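Local coordinates for protein methylmalonyl-CoA carboxyltransferase 5S subunit (Propionibacterium freudenreichii subsp. shermanii, PDB 1RQB) that transfers a carboxyl group from the biotin of the 1.3S subunit to pyruvate, giving oxaloacetate, in a cobalt-dependent step of the transcarboxylase complex, at residues T71-C75 with I76-N80; K92-N96 with S97-M101; H172-E175 with G176-L180; K351-G354 with F355-L358; R421-D424 with L425-P428. All coordinates share one frame; numbering follows the deposited sequence.

Contact 1: residues T71-C75 with I76-N80; sequences TYDSC and IRFLN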
loop_
_atom_site.group_PDB
_atom_site.type_symbol
_atom_site.label_atom_id
_atom_site.label_comp_id
_atom_site.label_asym_id
_atom_site.label_seq_id
_atom_site.Cartn_x
_atom_site.Cartn_y
_atom_site.Cartn_z
ATOM N N THR A 71 -22.400 -9.717 0.046
ATOM C CA THR A 71 -22.233 -11.069 -0.508
ATOM C C THR A 71 -23.565 -11.799 -0.692
ATOM O O THR A 71 -23.683 -12.647 -1.577
ATOM C CB THR A 71 -21.305 -11.956 0.344
ATOM O OG1 THR A 71 -21.890 -12.177 1.627
ATOM C CG2 THR A 71 -19.935 -11.307 0.493
ATOM N N TYR A 72 -24.570 -11.505 0.130
ATOM C CA TYR A 72 -25.860 -12.193 -0.025
ATOM C C TYR A 72 -26.431 -11.825 -1.396
ATOM O O TYR A 72 -26.780 -12.684 -2.204
ATOM C CB TYR A 72 -26.810 -11.756 1.094
ATOM C CG TYR A 72 -27.985 -12.679 1.355
ATOM C CD1 TYR A 72 -28.037 -13.452 2.518
ATOM C CD2 TYR A 72 -29.073 -12.730 0.477
ATOM C CE1 TYR A 72 -29.148 -14.245 2.812
ATOM C CE2 TYR A 72 -30.199 -13.523 0.763
ATOM C CZ TYR A 72 -30.224 -14.271 1.934
ATOM O OH TYR A 72 -31.325 -15.029 2.247
ATOM N N ASP A 73 -26.494 -10.530 -1.661
ATOM C CA ASP A 73 -26.993 -10.020 -2.946
ATOM C C ASP A 73 -26.182 -10.604 -4.106
ATOM O O ASP A 73 -26.749 -11.063 -5.096
ATOM C CB ASP A 73 -26.884 -8.494 -2.988
ATOM C CG ASP A 73 -27.206 -7.929 -4.369
ATOM O OD1 ASP A 73 -28.402 -7.794 -4.691
ATOM O OD2 ASP A 73 -26.265 -7.644 -5.142
ATOM N N SER A 74 -24.856 -10.589 -4.004
ATOM C CA SER A 74 -24.019 -11.082 -5.109
ATOM C C SER A 74 -24.284 -12.559 -5.404
ATOM O O SER A 74 -24.319 -12.981 -6.558
ATOM C CB SER A 74 -22.541 -10.905 -4.789
ATOM O OG SER A 74 -21.759 -11.335 -5.896
ATOM N N CYS A 75 -24.441 -13.351 -4.353
ATOM C CA CYS A 75 -24.680 -14.789 -4.532
ATOM C C CYS A 75 -25.924 -15.038 -5.386
ATOM O O CYS A 75 -25.875 -15.785 -6.362
ATOM C CB CYS A 75 -24.880 -15.471 -3.173
ATOM S SG CYS A 75 -23.348 -15.883 -2.308
ATOM N N ILE A 76 -27.040 -14.407 -5.045
ATOM C CA ILE A 76 -28.282 -14.699 -5.775
ATOM C C ILE A 76 -28.437 -13.859 -7.044
ATOM O O ILE A 76 -29.155 -14.259 -7.959
ATOM C CB ILE A 76 -29.522 -14.447 -4.901
ATOM C CG1 ILE A 76 -29.630 -12.961 -4.589
ATOM C CG2 ILE A 76 -29.439 -15.268 -3.613
ATOM C CD1 ILE A 76 -30.843 -12.616 -3.766
ATOM N N ARG A 77 -27.762 -12.721 -7.137
ATOM C CA ARG A 77 -27.979 -11.870 -8.315
ATOM C C ARG A 77 -26.989 -12.189 -9.438
ATOM O O ARG A 77 -27.357 -12.140 -10.610
ATOM C CB ARG A 77 -27.866 -10.391 -7.912
ATOM C CG ARG A 77 -28.268 -9.395 -8.998
ATOM C CD ARG A 77 -27.989 -7.946 -8.574
ATOM N NE ARG A 77 -28.675 -7.528 -7.351
ATOM C CZ ARG A 77 -29.910 -7.033 -7.304
ATOM N NH1 ARG A 77 -30.615 -6.892 -8.418
ATOM N NH2 ARG A 77 -30.439 -6.665 -6.141
ATOM N N PHE A 78 -25.753 -12.553 -9.105
ATOM C CA PHE A 78 -24.747 -12.771 -10.157
ATOM C C PHE A 78 -24.165 -14.185 -10.176
ATOM O O PHE A 78 -23.720 -14.647 -11.226
ATOM C CB PHE A 78 -23.556 -11.821 -9.961
ATOM C CG PHE A 78 -23.930 -10.374 -9.871
ATOM C CD1 PHE A 78 -23.525 -9.614 -8.780
ATOM C CD2 PHE A 78 -24.653 -9.761 -10.887
ATOM C CE1 PHE A 78 -23.834 -8.260 -8.698
ATOM C CE2 PHE A 78 -24.968 -8.411 -10.821
ATOM C CZ PHE A 78 -24.557 -7.655 -9.722
ATOM N N LEU A 79 -24.144 -14.886 -9.048
ATOM C CA LEU A 79 -23.460 -16.187 -9.030
ATOM C C LEU A 79 -24.418 -17.377 -8.968
ATOM O O LEU A 79 -23.964 -18.518 -8.884
ATOM C CB LEU A 79 -22.498 -16.234 -7.832
ATOM C CG LEU A 79 -21.530 -15.053 -7.669
ATOM C CD1 LEU A 79 -20.690 -15.261 -6.420
ATOM C CD2 LEU A 79 -20.633 -14.924 -8.894
ATOM N N ASN A 80 -25.723 -17.130 -9.007
ATOM C CA ASN A 80 -26.717 -18.211 -8.923
ATOM C C ASN A 80 -26.334 -19.163 -7.789
ATOM O O ASN A 80 -26.362 -20.384 -7.939
ATOM C CB ASN A 80 -26.801 -18.996 -10.242
ATOM C CG ASN A 80 -27.998 -19.939 -10.279
ATOM O OD1 ASN A 80 -29.133 -19.516 -10.064
ATOM N ND2 ASN A 80 -27.749 -21.221 -10.541
#

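Contact 2: residues K92-N96 with S97-M101; sequences KLMPN and SRLQM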
loop_
_atom_site.group_PDB
_atom_site.type_symbol
_atom_site.label_atom_id
_atom_site.label_comp_id
_atom_site.label_asym_id
_atom_site.label_seq_id
_atom_site.Cartn_x
_atom_site.Cartn_y
_atom_site.Cartn_z
ATOM N N LYS A 92 -18.609 -25.861 7.856
ATOM C CA LYS A 92 -18.099 -27.238 7.776
ATOM C C LYS A 92 -16.598 -27.273 7.475
ATOM O O LYS A 92 -15.868 -28.078 8.051
ATOM C CB LYS A 92 -18.869 -27.990 6.685
ATOM C CG LYS A 92 -18.346 -29.377 6.382
ATOM C CD LYS A 92 -19.192 -30.068 5.313
ATOM C CE LYS A 92 -19.288 -29.246 4.025
ATOM N NZ LYS A 92 -17.960 -28.834 3.475
ATOM N N LEU A 93 -16.123 -26.396 6.595
ATOM C CA LEU A 93 -14.702 -26.416 6.215
ATOM C C LEU A 93 -13.814 -25.682 7.224
ATOM O O LEU A 93 -12.594 -25.835 7.194
ATOM C CB LEU A 93 -14.518 -25.813 4.821
ATOM C CG LEU A 93 -15.222 -26.587 3.707
ATOM C CD1 LEU A 93 -15.029 -25.865 2.381
ATOM C CD2 LEU A 93 -14.671 -28.004 3.636
HETATM N N MSE A 94 -14.393 -24.868 8.098
HETATM C CA MSE A 94 -13.589 -24.157 9.104
HETATM C C MSE A 94 -14.248 -24.345 10.472
HETATM O O MSE A 94 -14.677 -23.388 11.115
HETATM C CB MSE A 94 -13.511 -22.666 8.742
HETATM C CG MSE A 94 -12.956 -22.436 7.346
HETATM SE SE MSE A 94 -12.693 -20.553 6.919
HETATM C CE MSE A 94 -14.559 -20.005 6.699
ATOM N N PRO A 95 -14.313 -25.598 10.949
ATOM C CA PRO A 95 -14.934 -25.924 12.237
ATOM C C PRO A 95 -14.324 -25.338 13.513
ATOM O O PRO A 95 -14.989 -25.265 14.545
ATOM C CB PRO A 95 -14.901 -27.452 12.246
ATOM C CG PRO A 95 -13.589 -27.734 11.579
ATOM C CD PRO A 95 -13.615 -26.775 10.392
ATOM N N ASN A 96 -13.075 -24.901 13.461
ATOM C CA ASN A 96 -12.434 -24.380 14.677
ATOM C C ASN A 96 -12.386 -22.850 14.688
ATOM O O ASN A 96 -11.810 -22.264 15.604
ATOM C CB ASN A 96 -11.003 -24.901 14.763
ATOM C CG ASN A 96 -10.932 -26.404 14.610
ATOM O OD1 ASN A 96 -11.525 -27.140 15.396
ATOM N ND2 ASN A 96 -10.218 -26.866 13.590
ATOM N N SER A 97 -13.009 -22.196 13.716
ATOM C CA SER A 97 -12.895 -20.732 13.647
ATOM C C SER A 97 -14.184 -20.020 14.059
ATOM O O SER A 97 -15.281 -20.567 13.961
ATOM C CB SER A 97 -12.575 -20.306 12.208
ATOM O OG SER A 97 -11.476 -21.016 11.687
ATOM N N ARG A 98 -14.016 -18.781 14.521
ATOM C CA ARG A 98 -15.177 -17.933 14.826
ATOM C C ARG A 98 -15.591 -17.290 13.502
ATOM O O ARG A 98 -14.838 -16.492 12.945
ATOM C CB ARG A 98 -14.846 -16.773 15.782
ATOM C CG ARG A 98 -14.396 -17.130 17.171
ATOM C CD ARG A 98 -14.346 -15.852 18.025
ATOM N NE ARG A 98 -13.865 -16.123 19.374
ATOM C CZ ARG A 98 -12.591 -16.356 19.682
ATOM N NH1 ARG A 98 -11.647 -16.349 18.737
ATOM N NH2 ARG A 98 -12.264 -16.616 20.941
ATOM N N LEU A 99 -16.759 -17.646 12.983
ATOM C CA LEU A 99 -17.208 -17.035 11.724
ATOM C C LEU A 99 -17.836 -15.681 12.053
ATOM O O LEU A 99 -18.516 -15.535 13.068
ATOM C CB LEU A 99 -18.221 -17.932 11.014
ATOM C CG LEU A 99 -17.733 -19.355 10.713
ATOM C CD1 LEU A 99 -18.730 -20.046 9.775
ATOM C CD2 LEU A 99 -16.360 -19.315 10.077
ATOM N N GLN A 100 -17.601 -14.695 11.192
ATOM C CA GLN A 100 -18.121 -13.345 11.452
ATOM C C GLN A 100 -18.842 -12.812 10.214
ATOM O O GLN A 100 -18.468 -13.124 9.084
ATOM C CB GLN A 100 -16.942 -12.438 11.813
ATOM C CG GLN A 100 -17.303 -11.015 12.167
ATOM C CD GLN A 100 -16.124 -10.273 12.789
ATOM O OE1 GLN A 100 -15.428 -10.811 13.650
ATOM N NE2 GLN A 100 -15.908 -9.031 12.365
HETATM N N MSE A 101 -19.890 -12.021 10.443
HETATM C CA MSE A 101 -20.635 -11.406 9.334
HETATM C C MSE A 101 -20.873 -9.932 9.662
HETATM O O MSE A 101 -20.748 -9.512 10.811
HETATM C CB MSE A 101 -22.007 -12.062 9.130
HETATM C CG MSE A 101 -23.027 -11.778 10.244
HETATM SE SE MSE A 101 -24.870 -12.327 9.785
HETATM C CE MSE A 101 -25.054 -11.334 8.128
#

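Contact 3: residues H172-E175 with G176-L180; sequences HTVE and GYVKL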
loop_
_atom_site.group_PDB
_atom_site.type_symbol
_atom_site.label_atom_id
_atom_site.label_comp_id
_atom_site.label_asym_id
_atom_site.label_seq_id
_atom_site.Cartn_x
_atom_site.Cartn_y
_atom_site.Cartn_z
ATOM N N HIS A 172 -18.549 15.457 14.536
ATOM C CA HIS A 172 -18.006 14.203 15.080
ATOM C C HIS A 172 -16.745 14.511 15.888
ATOM O O HIS A 172 -15.832 15.178 15.404
ATOM C CB HIS A 172 -17.738 13.201 13.955
ATOM C CG HIS A 172 -18.994 12.631 13.379
ATOM N ND1 HIS A 172 -19.718 13.270 12.396
ATOM C CD2 HIS A 172 -19.719 11.539 13.731
ATOM C CE1 HIS A 172 -20.837 12.603 12.171
ATOM N NE2 HIS A 172 -20.863 11.549 12.970
ATOM N N THR A 173 -16.722 14.021 17.126
ATOM C CA THR A 173 -15.603 14.277 18.045
ATOM C C THR A 173 -15.297 13.021 18.861
ATOM O O THR A 173 -16.089 12.082 18.910
ATOM C CB THR A 173 -15.982 15.384 19.049
ATOM O OG1 THR A 173 -17.075 14.923 19.854
ATOM C CG2 THR A 173 -16.420 16.653 18.316
ATOM N N VAL A 174 -14.149 13.024 19.528
ATOM C CA VAL A 174 -13.772 11.881 20.372
ATOM C C VAL A 174 -14.860 11.663 21.425
ATOM O O VAL A 174 -15.299 10.537 21.656
ATOM C CB VAL A 174 -12.428 12.130 21.087
ATOM C CG1 VAL A 174 -12.183 11.050 22.138
ATOM C CG2 VAL A 174 -11.303 12.133 20.070
ATOM N N GLU A 175 -15.309 12.744 22.055
ATOM C CA GLU A 175 -16.347 12.625 23.090
ATOM C C GLU A 175 -17.616 12.017 22.485
ATOM O O GLU A 175 -18.329 11.260 23.142
ATOM C CB GLU A 175 -16.653 14.001 23.708
ATOM C CG GLU A 175 -17.727 13.975 24.790
ATOM C CD GLU A 175 -17.900 15.317 25.482
ATOM O OE1 GLU A 175 -18.174 16.321 24.788
ATOM O OE2 GLU A 175 -17.765 15.371 26.725
ATOM N N GLY A 176 -17.906 12.361 21.233
ATOM C CA GLY A 176 -19.091 11.815 20.598
ATOM C C GLY A 176 -18.968 10.312 20.400
ATOM O O GLY A 176 -19.943 9.582 20.569
ATOM N N TYR A 177 -17.778 9.842 20.038
ATOM C CA TYR A 177 -17.565 8.403 19.822
ATOM C C TYR A 177 -17.594 7.657 21.158
ATOM O O TYR A 177 -18.136 6.557 21.247
ATOM C CB TYR A 177 -16.238 8.165 19.086
ATOM C CG TYR A 177 -16.285 8.643 17.644
ATOM C CD1 TYR A 177 -15.336 9.539 17.147
ATOM C CD2 TYR A 177 -17.289 8.203 16.781
ATOM C CE1 TYR A 177 -15.387 9.986 15.813
ATOM C CE2 TYR A 177 -17.351 8.638 15.455
ATOM C CZ TYR A 177 -16.398 9.525 14.983
ATOM O OH TYR A 177 -16.455 9.924 13.675
ATOM N N VAL A 178 -17.022 8.258 22.198
ATOM C CA VAL A 178 -17.011 7.638 23.531
ATOM C C VAL A 178 -18.453 7.466 24.015
ATOM O O VAL A 178 -18.795 6.468 24.649
ATOM C CB VAL A 178 -16.218 8.512 24.543
ATOM C CG1 VAL A 178 -16.400 7.994 25.961
ATOM C CG2 VAL A 178 -14.741 8.499 24.187
ATOM N N LYS A 179 -19.298 8.448 23.708
ATOM C CA LYS A 179 -20.716 8.400 24.092
ATOM C C LYS A 179 -21.405 7.243 23.365
ATOM O O LYS A 179 -22.163 6.484 23.965
ATOM C CB LYS A 179 -21.414 9.720 23.729
ATOM C CG LYS A 179 -22.943 9.687 23.876
ATOM C CD LYS A 179 -23.572 10.989 23.387
ATOM C CE LYS A 179 -25.090 10.902 23.342
ATOM N NZ LYS A 179 -25.696 10.514 24.642
ATOM N N LEU A 180 -21.145 7.124 22.065
ATOM C CA LEU A 180 -21.752 6.060 21.252
ATOM C C LEU A 180 -21.315 4.690 21.773
ATOM O O LEU A 180 -22.124 3.770 21.879
ATOM C CB LEU A 180 -21.346 6.200 19.778
ATOM C CG LEU A 180 -22.441 6.585 18.788
ATOM C CD1 LEU A 180 -21.866 6.539 17.374
ATOM C CD2 LEU A 180 -23.621 5.616 18.913
#

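Contact 4: residues K351-G354 with F355-L358; sequences KAAG and FPPL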
loop_
_atom_site.group_PDB
_atom_site.type_symbol
_atom_site.label_atom_id
_atom_site.label_comp_id
_atom_site.label_asym_id
_atom_site.label_seq_id
_atom_site.Cartn_x
_atom_site.Cartn_y
_atom_site.Cartn_z
ATOM N N LYS A 351 -24.701 18.397 5.308
ATOM C CA LYS A 351 -25.013 19.203 6.498
ATOM C C LYS A 351 -26.526 19.236 6.721
ATOM O O LYS A 351 -27.002 19.075 7.844
ATOM C CB LYS A 351 -24.491 20.635 6.321
ATOM C CG LYS A 351 -24.889 21.591 7.433
ATOM C CD LYS A 351 -24.328 22.987 7.168
ATOM C CE LYS A 351 -24.796 23.994 8.215
ATOM N NZ LYS A 351 -24.483 23.547 9.598
ATOM N N ALA A 352 -27.277 19.447 5.648
ATOM C CA ALA A 352 -28.741 19.516 5.756
ATOM C C ALA A 352 -29.301 18.203 6.310
ATOM O O ALA A 352 -30.275 18.201 7.061
ATOM C CB ALA A 352 -29.350 19.805 4.386
ATOM N N ALA A 353 -28.668 17.089 5.949
ATOM C CA ALA A 353 -29.136 15.764 6.378
ATOM C C ALA A 353 -28.626 15.412 7.777
ATOM O O ALA A 353 -28.817 14.291 8.247
ATOM C CB ALA A 353 -28.690 14.712 5.370
ATOM N N GLY A 354 -27.969 16.350 8.447
ATOM C CA GLY A 354 -27.481 16.059 9.785
ATOM C C GLY A 354 -26.103 15.419 9.885
ATOM O O GLY A 354 -25.798 14.764 10.880
ATOM N N PHE A 355 -25.287 15.597 8.853
ATOM C CA PHE A 355 -23.908 15.089 8.806
ATOM C C PHE A 355 -23.823 13.569 8.960
ATOM O O PHE A 355 -23.066 13.063 9.788
ATOM C CB PHE A 355 -23.044 15.740 9.885
ATOM C CG PHE A 355 -22.749 17.181 9.622
ATOM C CD1 PHE A 355 -23.276 18.173 10.438
ATOM C CD2 PHE A 355 -21.955 17.548 8.542
ATOM C CE1 PHE A 355 -23.016 19.520 10.181
ATOM C CE2 PHE A 355 -21.689 18.885 8.277
ATOM C CZ PHE A 355 -22.223 19.873 9.102
ATOM N N PRO A 356 -24.599 12.816 8.180
ATOM C CA PRO A 356 -24.428 11.377 8.386
ATOM C C PRO A 356 -23.102 10.941 7.761
ATOM O O PRO A 356 -22.553 11.624 6.897
ATOM C CB PRO A 356 -25.624 10.782 7.651
ATOM C CG PRO A 356 -25.807 11.753 6.503
ATOM C CD PRO A 356 -25.688 13.092 7.227
ATOM N N PRO A 357 -22.551 9.807 8.223
ATOM C CA PRO A 357 -21.283 9.288 7.680
ATOM C C PRO A 357 -21.569 9.022 6.200
ATOM O O PRO A 357 -22.678 8.612 5.858
ATOM C CB PRO A 357 -21.083 7.988 8.459
ATOM C CG PRO A 357 -21.770 8.266 9.777
ATOM C CD PRO A 357 -23.030 8.988 9.350
ATOM N N LEU A 358 -20.602 9.244 5.312
ATOM C CA LEU A 358 -20.872 9.032 3.882
ATOM C C LEU A 358 -20.523 7.605 3.456
ATOM O O LEU A 358 -19.583 7.364 2.699
ATOM C CB LEU A 358 -20.124 10.055 3.026
ATOM C CG LEU A 358 -20.640 11.492 3.186
ATOM C CD1 LEU A 358 -19.903 12.391 2.227
ATOM C CD2 LEU A 358 -22.144 11.559 2.909
#

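Contact 5: residues R421-D424 with L425-P428; sequences RPAD and LLPP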
loop_
_atom_site.group_PDB
_atom_site.type_symbol
_atom_site.label_atom_id
_atom_site.label_comp_id
_atom_site.label_asym_id
_atom_site.label_seq_id
_atom_site.Cartn_x
_atom_site.Cartn_y
_atom_site.Cartn_z
ATOM N N ARG A 421 -37.841 5.484 16.478
ATOM C CA ARG A 421 -37.294 4.375 15.683
ATOM C C ARG A 421 -38.323 3.977 14.623
ATOM O O ARG A 421 -39.463 3.642 14.943
ATOM C CB ARG A 421 -37.003 3.185 16.600
ATOM C CG ARG A 421 -36.255 2.040 15.926
ATOM C CD ARG A 421 -36.167 0.834 16.851
ATOM N NE ARG A 421 -37.501 0.287 17.090
ATOM C CZ ARG A 421 -37.801 -1.003 17.004
ATOM N NH1 ARG A 421 -36.855 -1.887 16.702
ATOM N NH2 ARG A 421 -39.057 -1.408 17.168
ATOM N N PRO A 422 -37.926 3.999 13.341
ATOM C CA PRO A 422 -38.816 3.646 12.233
ATOM C C PRO A 422 -39.564 2.315 12.338
ATOM O O PRO A 422 -40.747 2.241 12.006
ATOM C CB PRO A 422 -37.884 3.676 11.021
ATOM C CG PRO A 422 -36.905 4.741 11.383
ATOM C CD PRO A 422 -36.619 4.473 12.839
ATOM N N ALA A 423 -38.888 1.274 12.817
ATOM C CA ALA A 423 -39.494 -0.063 12.897
ATOM C C ALA A 423 -40.669 -0.096 13.877
ATOM O O ALA A 423 -41.449 -1.046 13.867
ATOM C CB ALA A 423 -38.445 -1.099 13.292
ATOM N N ASP A 424 -40.784 0.911 14.736
ATOM C CA ASP A 424 -41.902 0.990 15.690
ATOM C C ASP A 424 -43.226 1.064 14.925
ATOM O O ASP A 424 -44.276 0.677 15.434
ATOM C CB ASP A 424 -41.798 2.266 16.542
ATOM C CG ASP A 424 -40.887 2.114 17.743
ATOM O OD1 ASP A 424 -40.041 1.191 17.751
ATOM O OD2 ASP A 424 -41.012 2.941 18.683
ATOM N N LEU A 425 -43.172 1.567 13.696
ATOM C CA LEU A 425 -44.384 1.761 12.886
ATOM C C LEU A 425 -44.663 0.573 11.963
ATOM O O LEU A 425 -45.729 0.513 11.354
ATOM C CB LEU A 425 -44.228 3.006 12.007
ATOM C CG LEU A 425 -43.810 4.323 12.664
ATOM C CD1 LEU A 425 -43.608 5.370 11.578
ATOM C CD2 LEU A 425 -44.868 4.776 13.647
ATOM N N LEU A 426 -43.732 -0.369 11.851
ATOM C CA LEU A 426 -43.909 -1.488 10.913
ATOM C C LEU A 426 -44.731 -2.626 11.525
ATOM O O LEU A 426 -44.443 -3.109 12.618
ATOM C CB LEU A 426 -42.549 -2.022 10.463
ATOM C CG LEU A 426 -41.631 -0.994 9.798
ATOM C CD1 LEU A 426 -40.272 -1.615 9.548
ATOM C CD2 LEU A 426 -42.244 -0.526 8.493
ATOM N N PRO A 427 -45.753 -3.085 10.795
ATOM C CA PRO A 427 -46.617 -4.170 11.260
ATOM C C PRO A 427 -45.984 -5.533 10.976
ATOM O O PRO A 427 -45.039 -5.637 10.195
ATOM C CB PRO A 427 -47.878 -3.963 10.435
ATOM C CG PRO A 427 -47.314 -3.582 9.108
ATOM C CD PRO A 427 -46.203 -2.591 9.480
ATOM N N PRO A 428 -46.498 -6.591 11.618
ATOM C CA PRO A 428 -45.958 -7.939 11.395
ATOM C C PRO A 428 -46.021 -8.198 9.888
ATOM O O PRO A 428 -46.954 -7.752 9.223
ATOM C CB PRO A 428 -46.916 -8.820 12.188
ATOM C CG PRO A 428 -47.267 -7.928 13.365
ATOM C CD PRO A 428 -47.499 -6.586 12.703
HETATM O O HOH W 1 -45.173 -2.248 15.208
#

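Contact 1: residues T71-C75 with I76-N80
Asp73 and Arg77, one helical turn apart, meet with their flat ends inclined by 35°. Both arginine donors on that edge reach the same oxygen: Arg77 NE lies 2.7 Å from Asp73 OD1, and Arg77 NH2 also 2.7 Å from Asp73 OD1. The acceptor sits only 10° out of the guanidinium plane, the evidence for an edge-on salt bridge; Asp73 OD2 adds a weak third bond to Arg77 NE. Bending the arginine at chi3 (-59°) folds its end back over the preceding turn to the carboxylate. The pair lies on helix 71-77, a short helix of the TIM-barrel domain that directly follows the substrate-binding Ala70. Further along, the Ser74 carbonyl takes two donors: Phe78 N at 3.0 Å from Ser74 O and Leu79 N at 3.1 Å from Ser74 O. Ser74 OG approaches the Phe78 ring at its edge, 3.8 Å from Phe78 CD1, while its hydrogen bond goes to Thr42 O. Over one face of the same ring stands Arg77 CG, 3.9 Å above the plane and displaced toward the rim. Arg43 makes a cation-pi contact with Phe78.

Contact 2: residues K92-N96 with S97-M101
A type I beta turn from Met94 to Ser97 carries the chain out of helix 83-93 and on toward strand 99-103, and the bond that closes it runs from Ser97 N to Met94 O. At 3.3 Å between Ser97 N and Met94 O this bond is weak, although at 165° it is nearly straight. The same Met94 oxygen, together with Ser97 O, accepts from Arg91 NH2, a side chain of the helix that has just ended, which ties the two ends of the turn together. The link is an alpha-to-beta connection of the TIM barrel, with the strand lying between strands 63-68 and 133-136 of the parallel sheet. Between Met94 and Leu99 the contact is apolar. Met94, a selenomethionine, bends at chi3 (-73°) so that its terminal methyl swings toward the strand, and Met94 CE comes to 3.9 Å from Leu99 CD2, the two chains passing at a slant. The polar side chains of the turn share one carboxylate of helix 53-58, Ser97 OG being hydrogen-bonded to Asp57 OD1 and Asn96 ND2 to Asp57 OD2. On the Met94 side, close to the backbone, Ser97 OG is 3.9 Å from Met94 CB.

Contact 3: residues H172-E175 with G176-L180
Thr173 is the N-cap of helix 174-186, and its hydroxyl oxygen accepts from Gly176 N, with 3.0 Å between Thr173 OG1 and Gly176 N. The helix is the crossover of a beta-alpha-beta unit of the TIM barrel, between strands 159-163 and 191-193. With OG1 set between the backbone N and the carbonyl carbon (chi1 63°), the hydroxyl is placed over the first turn, where an amide has no helical carbonyl before it to bind. From the next residue on, the main chain supplies the acceptors. Tyr177 N bonds to Thr173 O at 3.0 Å, Val178 N to Val174 O at 2.9 Å and Lys179 N to Glu175 O at 3.0 Å, each an i+4-to-i helical bond. The donor of the last is tilted from its carbonyl plane, whereas the first two are met almost end-on. Side chains add a second layer. The His172 and Tyr177 rings are near parallel (planes 28° apart) but slid so far past one another that little stacking results, their centroids being 6.0 Å apart. Each polar end looks to the loop before the helix: His172 ND1 is hydrogen-bonded to Ser169 OG, and Tyr177 OH to Thr167 O. Val174 CG1 meets Val178 CG2 at 4.2 Å on the side facing helix 203-217. At the aromatic pair, Tyr177 OH comes within 3.5 Å of His172 CB.

Contact 4: residues K351-G354 with F355-L358
Lys351 and Phe355 meet where a Schellman motif ends helix 339-352, in the conserved carboxylase domain. The backbone bonds define the motif: Gly354 N donates to Lys351 O at 3.0 Å, and Phe355 N pairs with Arg350 O one residue further back. Gly354, with phi at 87°, is the C-prime residue; at its backbone angles a side chain would press on the preceding carbonyl oxygen. Further polar links lead outward, with Ala353 O accepting from Ser397 OG and Pro356 O from Arg350 NE. The second kind of interaction is CH-pi. Lys351 CA stands 3.9 Å from the centroid of the Phe355 ring and only 15° off the ring normal, which places it over one face, displaced toward the rim. The lysine chain and the ring run side by side in the same direction. A chi1 of 174° carries Lys351 CG away from the backbone N and along the ring, where it reaches Phe355 CZ at 3.6 Å. Pro170 and Val171, in the loop leading to helix 174-186, also touch this phenylalanine. Plain apolar contact comes from the proline ring, which follows the turn and returns toward the helix end, with Pro356 CD 3.9 Å from Ala353 CB. Separately, the same ring carbon makes a close carbon-to-oxygen approach, Pro356 CD lying 3.5 Å from Ala353 O.

Contact 5: residues R421-D424 with L425-P428
Ala423 and Leu426 join the compact side of this turn, with Ala423 CB 4.2 Å from Leu426 CD1. Ala423 CB also lies over the centre of the Arg421 guanidinium, 3.7 Å above its plane, so that one small side chain is held between a leucine branch and a flat cation. At its edge that cation grips a single oxygen: Arg421 NE and Arg421 NH2 each lie 2.8 Å from Asp424 OD1, which is only 2° out of the guanidinium plane. Arg421 NH1 forms a salt bridge with Asp116, so the guanidinium has acidic partners at both NH1 and its NE/NH2 pair, which probably fixes its rotation. The other side is looser. There Leu425 is exposed and touches a neighbouring molecule of the crystal; Asp424, though exposed too, is held through OD1. A water closes the gap between the main-chain oxygens, donating to Asp424 O and, at 2.8 Å, to Leu426 O, which also accepts from Asn115 ND2. The backbone shows how the chain turns: Asp424 N binds Arg421 O at 3.0 Å, Leu425 N binds Pro422 O at 3.0 Å and Leu426 N binds Ala423 O at 3.1 Å, the last two donors lying above the carbonyl planes. Three successive i+3-to-i bonds are the pattern of three overlapping beta turns, here in the loop between helices 403-413 and 430-437.

In the fold
Contacts 1, 2 and 3 lie in the TIM-barrel part, and contacts 4 and 5 in the conserved carboxylase domain that follows. Contact 1 lies closest to the annotated substrate site: the side chain of Asp73 is about 5 Å from that of Ala70, and that of Ser74 about 6 Å from that of His36. In contact 2, Met94 is about 10 Å, side chain to side chain, from Arg33; nearest atoms of contacts 1 and 2 are about 7 Å apart. The barrel and the C-terminal region touch between contacts 3 and 4, among other places, with His172 CE1 packed 3.3 Å from Phe355 O. Contact 5 stands apart, its nearest atoms about 13 Å from those of contacts 3 and 4.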